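Fibrillarin-like rRNA/tRNA 2'-O-methyltransferase (Aeropyrum pernix, PDB 4DF3) probably uses bound S-adenosylmethionine to methylate ribose 2'-hydroxyls of rRNA and tRNA, at sites selected by a guide RNA within a box C/D ribonucleoprotein. Local coordinates at residues 2-7 with 18-22; 160-164 with 178-182; 13-17 with 28-32. The protein carries 2 engineered substitutions. All coordinates share one frame; numbering follows the deposited sequence.

How the contacts relate
From the N terminus, contact 1 closes the first beta hairpin, pairing strands 4-9 and 16-21, and contact 3 closes the next, pairing 16-21 with 26-31. Because both draw on strand 16-21, their segments alternate along the chain and the two contacts cross; their centres lie about 13 Å apart, and Val7 packs on Tyr17, Val19 on Ala29. Together they build three adjacent strands of the N-terminal antiparallel sheet. Contact 2 opens only later and closes the loop from helix 160-171 to strand 176-183, the second half of the crossover from strand 148-153 in the methyltransferase domain. Its centre is about 35 Å from that of contact 1, across the middle of the molecule.

Contact 1: 2-7 with 18-22; sequences VEVVSV and VVELE
Val4 CG1 and Leu21 CD2 touch in a beta hairpin, where strands 4-9 and 16-21 form one border of the N-terminal antiparallel sheet. CG1 of Val4 is the main bump: the end of Leu21 folds back to it, bringing CD2 to 3.8 Å, and the Val4 and Val19 side chains cross at about a right angle, their CG1 atoms a tight 3.2 Å apart. Val2 adds a second knob, its CG1 resting 4.0 Å from the same CD2 of Leu21, so this one leucine methyl touches both valines. Further along, Val7 and Val19 lie side by side and point the same way. Branched aliphatic residues suit this face, because the curled sheet brings Phe45 of strand 44-47 against Val2, Val4 and Leu21.

The chain turns a corner at Val5, so Val5 and Ser6 both confront Glu20, as in a beta bulge. Val5 N donates to Glu20 O at 2.9 Å, while Glu20 N donates to Ser6 O at 3.1 Å. At the corner Val5 CG2 comes to lie against the stem of Glu20, at a distance too short to be read literally. With CG anti to the backbone N (chi1 172°) and the chain extended, Glu20 carries its carboxylate past this valine, an arrangement fitting for a partly exposed border. Ser6, small and polar, is suited to the face it shares with Glu20: a water lies 2.8 Å from its OG and donates a hydrogen bond to Val18 O, also at 2.8 Å.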
loop_
_atom_site.group_PDB
_atom_site.type_symbol
_atom_site.label_atom_id
_atom_site.label_comp_id
_atom_site.label_asym_id
_atom_site.label_seq_id
_atom_site.Cartn_x
_atom_site.Cartn_y
_atom_site.Cartn_z
ATOM N N VAL A 2 -21.041 11.206 -0.395
ATOM C CA VAL A 2 -20.919 12.067 -1.591
ATOM C C VAL A 2 -21.717 11.420 -2.763
ATOM O O VAL A 2 -21.608 10.222 -2.938
ATOM C CB VAL A 2 -19.407 12.270 -1.976
ATOM C CG1 VAL A 2 -19.284 12.825 -3.386
ATOM C CG2 VAL A 2 -18.687 13.180 -0.922
ATOM N N GLU A 3 -22.519 12.186 -3.530
ATOM C CA GLU A 3 -23.319 11.613 -4.651
ATOM C C GLU A 3 -22.465 11.338 -5.867
ATOM O O GLU A 3 -21.548 12.095 -6.197
ATOM C CB GLU A 3 -24.479 12.538 -5.091
ATOM C CG GLU A 3 -25.424 12.944 -3.968
ATOM C CD GLU A 3 -26.294 11.808 -3.505
ATOM O OE1 GLU A 3 -26.325 10.748 -4.191
ATOM O OE2 GLU A 3 -26.946 11.976 -2.443
ATOM N N VAL A 4 -22.749 10.248 -6.560
ATOM C CA VAL A 4 -21.936 9.933 -7.713
ATOM C C VAL A 4 -22.828 9.596 -8.883
ATOM O O VAL A 4 -23.908 9.005 -8.698
ATOM C CB VAL A 4 -21.017 8.715 -7.447
ATOM C CG1 VAL A 4 -20.003 9.010 -6.338
ATOM C CG2 VAL A 4 -21.812 7.501 -7.138
ATOM N N VAL A 5 -22.320 9.850 -10.074
ATOM C CA VAL A 5 -23.098 9.537 -11.290
ATOM C C VAL A 5 -22.955 8.092 -11.744
ATOM O O VAL A 5 -23.865 7.530 -12.358
ATOM C CB VAL A 5 -22.857 10.565 -12.441
ATOM C CG1 VAL A 5 -23.155 12.000 -11.951
ATOM C CG2 VAL A 5 -21.504 10.471 -13.034
ATOM N N SER A 6 -21.808 7.485 -11.436
ATOM C CA SER A 6 -21.551 6.079 -11.791
ATOM C C SER A 6 -20.375 5.550 -10.998
ATOM O O SER A 6 -19.530 6.333 -10.525
ATOM C CB SER A 6 -21.189 5.903 -13.250
ATOM O OG SER A 6 -20.040 6.687 -13.543
ATOM N N VAL A 7 -20.343 4.229 -10.863
ATOM C CA VAL A 7 -19.234 3.519 -10.196
ATOM C C VAL A 7 -19.056 2.306 -11.108
ATOM O O VAL A 7 -20.029 1.623 -11.431
ATOM C CB VAL A 7 -19.578 3.093 -8.728
ATOM C CG1 VAL A 7 -18.422 2.275 -8.107
ATOM C CG2 VAL A 7 -19.897 4.340 -7.816
ATOM N N VAL A 18 -13.776 2.933 -10.464
ATOM C CA VAL A 18 -13.697 4.242 -11.029
ATOM C C VAL A 18 -15.029 4.914 -10.752
ATOM O O VAL A 18 -16.154 4.321 -11.033
ATOM C CB VAL A 18 -13.386 4.195 -12.557
ATOM C CG1 VAL A 18 -13.579 5.591 -13.174
ATOM C CG2 VAL A 18 -11.915 3.681 -12.788
ATOM N N VAL A 19 -14.934 6.084 -10.130
ATOM C CA VAL A 19 -16.115 6.799 -9.612
ATOM C C VAL A 19 -16.205 8.133 -10.368
ATOM O O VAL A 19 -15.263 8.904 -10.357
ATOM C CB VAL A 19 -16.033 7.034 -8.059
ATOM C CG1 VAL A 19 -17.210 7.928 -7.533
ATOM C CG2 VAL A 19 -15.965 5.716 -7.302
ATOM N N GLU A 20 -17.346 8.435 -11.008
ATOM C CA GLU A 20 -17.482 9.736 -11.609
ATOM C C GLU A 20 -18.369 10.608 -10.733
ATOM O O GLU A 20 -19.502 10.217 -10.412
ATOM C CB GLU A 20 -18.106 9.620 -13.004
ATOM C CG GLU A 20 -18.468 11.000 -13.619
ATOM C CD GLU A 20 -18.688 10.920 -15.121
ATOM O OE1 GLU A 20 -18.479 9.827 -15.711
ATOM O OE2 GLU A 20 -19.051 11.958 -15.684
ATOM N N LEU A 21 -17.890 11.795 -10.376
ATOM C CA LEU A 21 -18.693 12.699 -9.538
ATOM C C LEU A 21 -19.606 13.611 -10.388
ATOM O O LEU A 21 -19.583 13.532 -11.622
ATOM C CB LEU A 21 -17.830 13.484 -8.547
ATOM C CG LEU A 21 -16.743 12.743 -7.748
ATOM C CD1 LEU A 21 -15.866 13.725 -6.986
ATOM C CD2 LEU A 21 -17.312 11.734 -6.722
ATOM N N GLU A 22 -20.456 14.400 -9.715
ATOM C CA GLU A 22 -21.367 15.368 -10.385
ATOM C C GLU A 22 -20.813 16.081 -11.642
ATOM O O GLU A 22 -21.503 16.187 -12.676
ATOM C CB GLU A 22 -21.801 16.417 -9.369
ATOM C CG GLU A 22 -22.441 15.852 -8.064
ATOM C CD GLU A 22 -23.200 16.925 -7.353
ATOM O OE1 GLU A 22 -22.929 18.101 -7.683
ATOM O OE2 GLU A 22 -24.081 16.634 -6.496
HETATM O O HOH W 1 -17.602 5.307 -13.264
#

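Contact 2: 160-164 with 178-182; sequences QAAIV and MLMAI
Both Gln160 and Met180 hold CG anti to the backbone N (chi1 -177° and -170°), and this sends the two chains out between helix and strand, where they slide past each other in opposite directions. The glutamine stays extended, so its amide passes beside the methionine stem, NE2 lying 3.5 Å from Met180 CG, and arrives at the strand backbone. There NE2 donates to Ala181 O at 2.8 Å; the bond is bent, 133° at the hydrogen, with the donor tilted off the carbonyl plane. The other end of the amide is used as well: OE1 accepts from the backbone N of Val155, one of the S-adenosylmethionine-binding residues. The amide is thus gripped at both ends, which should hold it in one orientation, and glutamine is apt here because it offers a donor and an acceptor on one long stem inside a buried interface.

The remainder is apolar. Met180 SD lies 3.7 Å from Val164 CG2, and the bend at chi3 turns CE toward Ala161 CB, 4.3 Å away. Val164 divides its methyls between the two methionines: CG1 sits on Met178 CG at a tight 3.4 Å. Flexible methionines can mould themselves to such a surface, while the small Ala161 leaves room for the end of Met180.

Segment 160-164 of the helix runs nearly antiparallel to 178-182, the two axes approaching to 10.1 Å, as expected of the beta-alpha-beta crossover of a Rossmann-like methyltransferase that leads from strand 148-153 to strand 176-183. Ala153 on the former strand touches Gln160, Val164 and Met180, strand 224-229 flanks 176-183 on its other side, and helix 195-206 packs against Ala161.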
loop_
_atom_site.group_PDB
_atom_site.type_symbol
_atom_site.label_atom_id
_atom_site.label_comp_id
_atom_site.label_asym_id
_atom_site.label_seq_id
_atom_site.Cartn_x
_atom_site.Cartn_y
_atom_site.Cartn_z
ATOM N N GLN A 160 16.094 1.860 3.579
ATOM C CA GLN A 160 14.919 1.027 3.612
ATOM C C GLN A 160 15.104 -0.265 2.806
ATOM O O GLN A 160 14.528 -1.330 3.203
ATOM C CB GLN A 160 13.714 1.848 3.144
ATOM C CG GLN A 160 12.419 1.067 3.226
ATOM C CD GLN A 160 11.233 1.928 2.940
ATOM O OE1 GLN A 160 10.210 1.777 3.580
ATOM N NE2 GLN A 160 11.380 2.890 2.011
ATOM N N ALA A 161 15.915 -0.220 1.720
ATOM C CA ALA A 161 16.045 -1.381 0.870
ATOM C C ALA A 161 16.647 -2.567 1.650
ATOM O O ALA A 161 16.197 -3.686 1.456
ATOM C CB ALA A 161 16.810 -1.094 -0.404
ATOM N N ALA A 162 17.639 -2.311 2.507
ATOM C CA ALA A 162 18.205 -3.372 3.386
ATOM C C ALA A 162 17.149 -3.961 4.312
ATOM O O ALA A 162 17.142 -5.166 4.507
ATOM C CB ALA A 162 19.409 -2.814 4.224
ATOM N N ILE A 163 16.259 -3.116 4.832
ATOM C CA ILE A 163 15.164 -3.603 5.719
ATOM C C ILE A 163 14.241 -4.488 4.878
ATOM O O ILE A 163 13.802 -5.591 5.327
ATOM C CB ILE A 163 14.371 -2.429 6.311
ATOM C CG1 ILE A 163 15.303 -1.593 7.194
ATOM C CG2 ILE A 163 13.029 -2.916 7.028
ATOM C CD1 ILE A 163 14.653 -0.337 7.703
ATOM N N VAL A 164 13.900 -3.978 3.677
ATOM C CA VAL A 164 13.084 -4.791 2.742
ATOM C C VAL A 164 13.689 -6.142 2.446
ATOM O O VAL A 164 12.958 -7.178 2.528
ATOM C CB VAL A 164 12.774 -4.036 1.451
ATOM C CG1 VAL A 164 12.169 -4.954 0.346
ATOM C CG2 VAL A 164 11.804 -2.816 1.803
ATOM N N MET A 178 6.974 -6.852 -4.339
ATOM C CA MET A 178 7.526 -5.934 -3.336
ATOM C C MET A 178 7.251 -4.549 -3.841
ATOM O O MET A 178 7.619 -4.198 -4.997
ATOM C CB MET A 178 9.078 -6.156 -3.267
ATOM C CG MET A 178 9.824 -5.477 -2.083
ATOM S SD MET A 178 9.826 -3.686 -2.222
ATOM C CE MET A 178 10.758 -3.487 -3.688
ATOM N N LEU A 179 6.504 -3.771 -3.053
ATOM C CA LEU A 179 6.261 -2.376 -3.386
ATOM C C LEU A 179 6.931 -1.571 -2.298
ATOM O O LEU A 179 6.711 -1.790 -1.094
ATOM C CB LEU A 179 4.759 -2.091 -3.366
ATOM C CG LEU A 179 3.979 -2.703 -4.549
ATOM C CD1 LEU A 179 2.455 -2.758 -4.151
ATOM C CD2 LEU A 179 4.189 -1.845 -5.844
ATOM N N MET A 180 7.762 -0.641 -2.731
ATOM C CA MET A 180 8.570 0.199 -1.767
ATOM C C MET A 180 8.429 1.715 -2.122
ATOM O O MET A 180 8.695 2.126 -3.252
ATOM C CB MET A 180 10.068 -0.195 -1.695
ATOM C CG MET A 180 10.756 0.541 -0.519
ATOM S SD MET A 180 12.508 0.049 -0.448
ATOM C CE MET A 180 13.334 1.107 -1.595
ATOM N N ALA A 181 7.889 2.492 -1.199
ATOM C CA ALA A 181 7.922 3.954 -1.341
ATOM C C ALA A 181 9.326 4.451 -0.990
ATOM O O ALA A 181 9.819 4.241 0.123
ATOM C CB ALA A 181 6.908 4.582 -0.380
ATOM N N ILE A 182 9.944 5.164 -1.921
ATOM C CA ILE A 182 11.302 5.663 -1.768
ATOM C C ILE A 182 11.305 7.209 -1.909
ATOM O O ILE A 182 10.602 7.742 -2.782
ATOM C CB ILE A 182 12.238 5.011 -2.867
ATOM C CG1 ILE A 182 13.699 5.405 -2.618
ATOM C CG2 ILE A 182 11.822 5.307 -4.276
ATOM C CD1 ILE A 182 14.680 4.596 -3.562
#

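Contact 3: 13-17 with 28-32; sequences WRGVY and IATKN
Ala29 O is approached by several groups of the 13-17 segment: Tyr17 N donates to it at 2.9 Å, Val16 CA lies 3.5 Å away in a CA-H...O contact, and the Tyr17 ring turns its edge to it, CD2 at 3.7 Å with the oxygen in the ring plane. In return Ala29 N makes a weak bond to Tyr17 O. This is the hydrogen-bonded antiparallel pair of the hairpin of strands 16-21 and 26-31. A type II turn from Trp13 to Val16 leads into it; Gly15 has a phi of 84°, where a beta carbon would collide with the carbonyl O of Arg14, which calls for glycine. Where the strands part, a water donates to Gly15 O at 2.7 Å and accepts from Lys31 N.

With CG beside its backbone N (chi1 -64°), Tyr17 lays its ring along the neighbouring strand toward Lys31, whose CE comes within 3.5 Å of the tyrosine OH. The lysine's ammonium end is committed to a salt bridge with Glu50, and Tyr52 meets the Tyr17 ring edge-to-face. Replacing Tyr17 by alanine is likely to leave the Lys31 stem unsupported and Tyr52 without this edge-to-face partner. Val16 CG1 rests 3.7 Å from Ile28 CB, and Trp13 reaches Ile28 CG2 with the edge of its ring; bulky apolar residues suit this buried side, which helix 61-67 also covers.

The chemistry implies a division of labour: backbone bonds and apolar packing join the two segments, while Thr30 and Lys31 send their polar ends to other parts of the fold. Thr30 OG1, bonded to His94 and Asp97, thus ties the sheet to helix 90-99, whose Thr90 and Thr91 bind S-adenosylmethionine.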
loop_
_atom_site.group_PDB
_atom_site.type_symbol
_atom_site.label_atom_id
_atom_site.label_comp_id
_atom_site.label_asym_id
_atom_site.label_seq_id
_atom_site.Cartn_x
_atom_site.Cartn_y
_atom_site.Cartn_z
ATOM N N TRP A 13 -7.268 -3.019 -12.544
ATOM C CA TRP A 13 -7.022 -2.998 -11.054
ATOM C C TRP A 13 -8.267 -3.573 -10.401
ATOM O O TRP A 13 -9.203 -2.848 -10.046
ATOM C CB TRP A 13 -6.759 -1.598 -10.534
ATOM C CG TRP A 13 -5.847 -0.733 -11.379
ATOM C CD1 TRP A 13 -4.777 -1.161 -12.096
ATOM C CD2 TRP A 13 -5.834 0.695 -11.464
ATOM N NE1 TRP A 13 -4.128 -0.101 -12.683
ATOM C CE2 TRP A 13 -4.751 1.054 -12.315
ATOM C CE3 TRP A 13 -6.638 1.706 -10.942
ATOM C CZ2 TRP A 13 -4.474 2.360 -12.648
ATOM C CZ3 TRP A 13 -6.391 3.032 -11.276
ATOM C CH2 TRP A 13 -5.296 3.353 -12.162
ATOM N N ARG A 14 -8.281 -4.892 -10.253
ATOM C CA ARG A 14 -9.453 -5.590 -9.703
ATOM C C ARG A 14 -9.664 -5.102 -8.259
ATOM O O ARG A 14 -8.712 -4.984 -7.542
ATOM C CB ARG A 14 -9.211 -7.095 -9.684
ATOM C CG ARG A 14 -9.181 -7.742 -11.058
ATOM C CD ARG A 14 -9.611 -9.247 -10.931
ATOM N NE ARG A 14 -9.345 -9.991 -12.160
ATOM C CZ ARG A 14 -10.266 -10.317 -13.057
ATOM N NH1 ARG A 14 -11.567 -9.985 -12.862
ATOM N NH2 ARG A 14 -9.885 -10.983 -14.137
ATOM N N GLY A 15 -10.920 -4.894 -7.844
ATOM C CA GLY A 15 -11.224 -4.443 -6.459
ATOM C C GLY A 15 -11.121 -2.899 -6.316
ATOM O O GLY A 15 -11.285 -2.336 -5.221
ATOM N N VAL A 16 -10.749 -2.240 -7.394
ATOM C CA VAL A 16 -10.665 -0.790 -7.450
ATOM C C VAL A 16 -11.736 -0.338 -8.439
ATOM O O VAL A 16 -11.887 -0.962 -9.502
ATOM C CB VAL A 16 -9.272 -0.273 -7.880
ATOM C CG1 VAL A 16 -9.265 1.319 -7.818
ATOM C CG2 VAL A 16 -8.134 -0.902 -6.913
ATOM N N TYR A 17 -12.400 0.767 -8.115
ATOM C CA TYR A 17 -13.615 1.256 -8.794
ATOM C C TYR A 17 -13.438 2.680 -9.212
ATOM O O TYR A 17 -12.870 3.491 -8.467
ATOM C CB TYR A 17 -14.841 1.157 -7.840
ATOM C CG TYR A 17 -15.146 -0.299 -7.488
ATOM C CD1 TYR A 17 -16.111 -1.020 -8.240
ATOM C CD2 TYR A 17 -14.465 -0.948 -6.449
ATOM C CE1 TYR A 17 -16.383 -2.363 -7.985
ATOM C CE2 TYR A 17 -14.739 -2.317 -6.168
ATOM C CZ TYR A 17 -15.703 -2.989 -6.973
ATOM O OH TYR A 17 -15.985 -4.279 -6.728
ATOM N N ILE A 28 -10.919 7.155 -7.595
ATOM C CA ILE A 28 -10.932 5.718 -7.449
ATOM C C ILE A 28 -11.357 5.400 -6.063
ATOM O O ILE A 28 -11.303 6.262 -5.178
ATOM C CB ILE A 28 -9.581 5.055 -7.750
ATOM C CG1 ILE A 28 -8.452 5.767 -6.982
ATOM C CG2 ILE A 28 -9.377 5.052 -9.284
ATOM C CD1 ILE A 28 -7.055 5.011 -7.068
ATOM N N ALA A 29 -11.835 4.162 -5.856
ATOM C CA ALA A 29 -12.444 3.853 -4.560
ATOM C C ALA A 29 -12.314 2.312 -4.395
ATOM O O ALA A 29 -12.086 1.606 -5.364
ATOM C CB ALA A 29 -13.903 4.247 -4.521
ATOM N N THR A 30 -12.389 1.844 -3.154
ATOM C CA THR A 30 -12.476 0.423 -2.927
ATOM C C THR A 30 -13.889 0.105 -2.297
ATOM O O THR A 30 -14.551 0.967 -1.798
ATOM C CB THR A 30 -11.384 -0.066 -2.018
ATOM O OG1 THR A 30 -11.321 0.762 -0.835
ATOM C CG2 THR A 30 -10.111 -0.090 -2.760
ATOM N N LYS A 31 -14.316 -1.151 -2.373
ATOM C CA LYS A 31 -15.582 -1.528 -1.773
ATOM C C LYS A 31 -15.363 -1.745 -0.293
ATOM O O LYS A 31 -14.480 -2.530 0.117
ATOM C CB LYS A 31 -16.096 -2.823 -2.404
ATOM C CG LYS A 31 -17.525 -3.161 -1.970
ATOM C CD LYS A 31 -18.005 -4.449 -2.701
ATOM C CE LYS A 31 -18.400 -4.060 -4.144
ATOM N NZ LYS A 31 -18.981 -5.228 -4.924
ATOM N N ASN A 32 -16.205 -1.087 0.499
ATOM C CA ASN A 32 -15.990 -1.077 1.931
ATOM C C ASN A 32 -16.160 -2.481 2.543
ATOM O O ASN A 32 -17.263 -3.057 2.515
ATOM C CB ASN A 32 -16.899 -0.022 2.591
ATOM C CG ASN A 32 -16.422 0.358 4.013
ATOM O OD1 ASN A 32 -15.542 -0.311 4.572
ATOM N ND2 ASN A 32 -16.964 1.460 4.580
HETATM O O HOH W 2 -12.416 -3.236 -2.978
#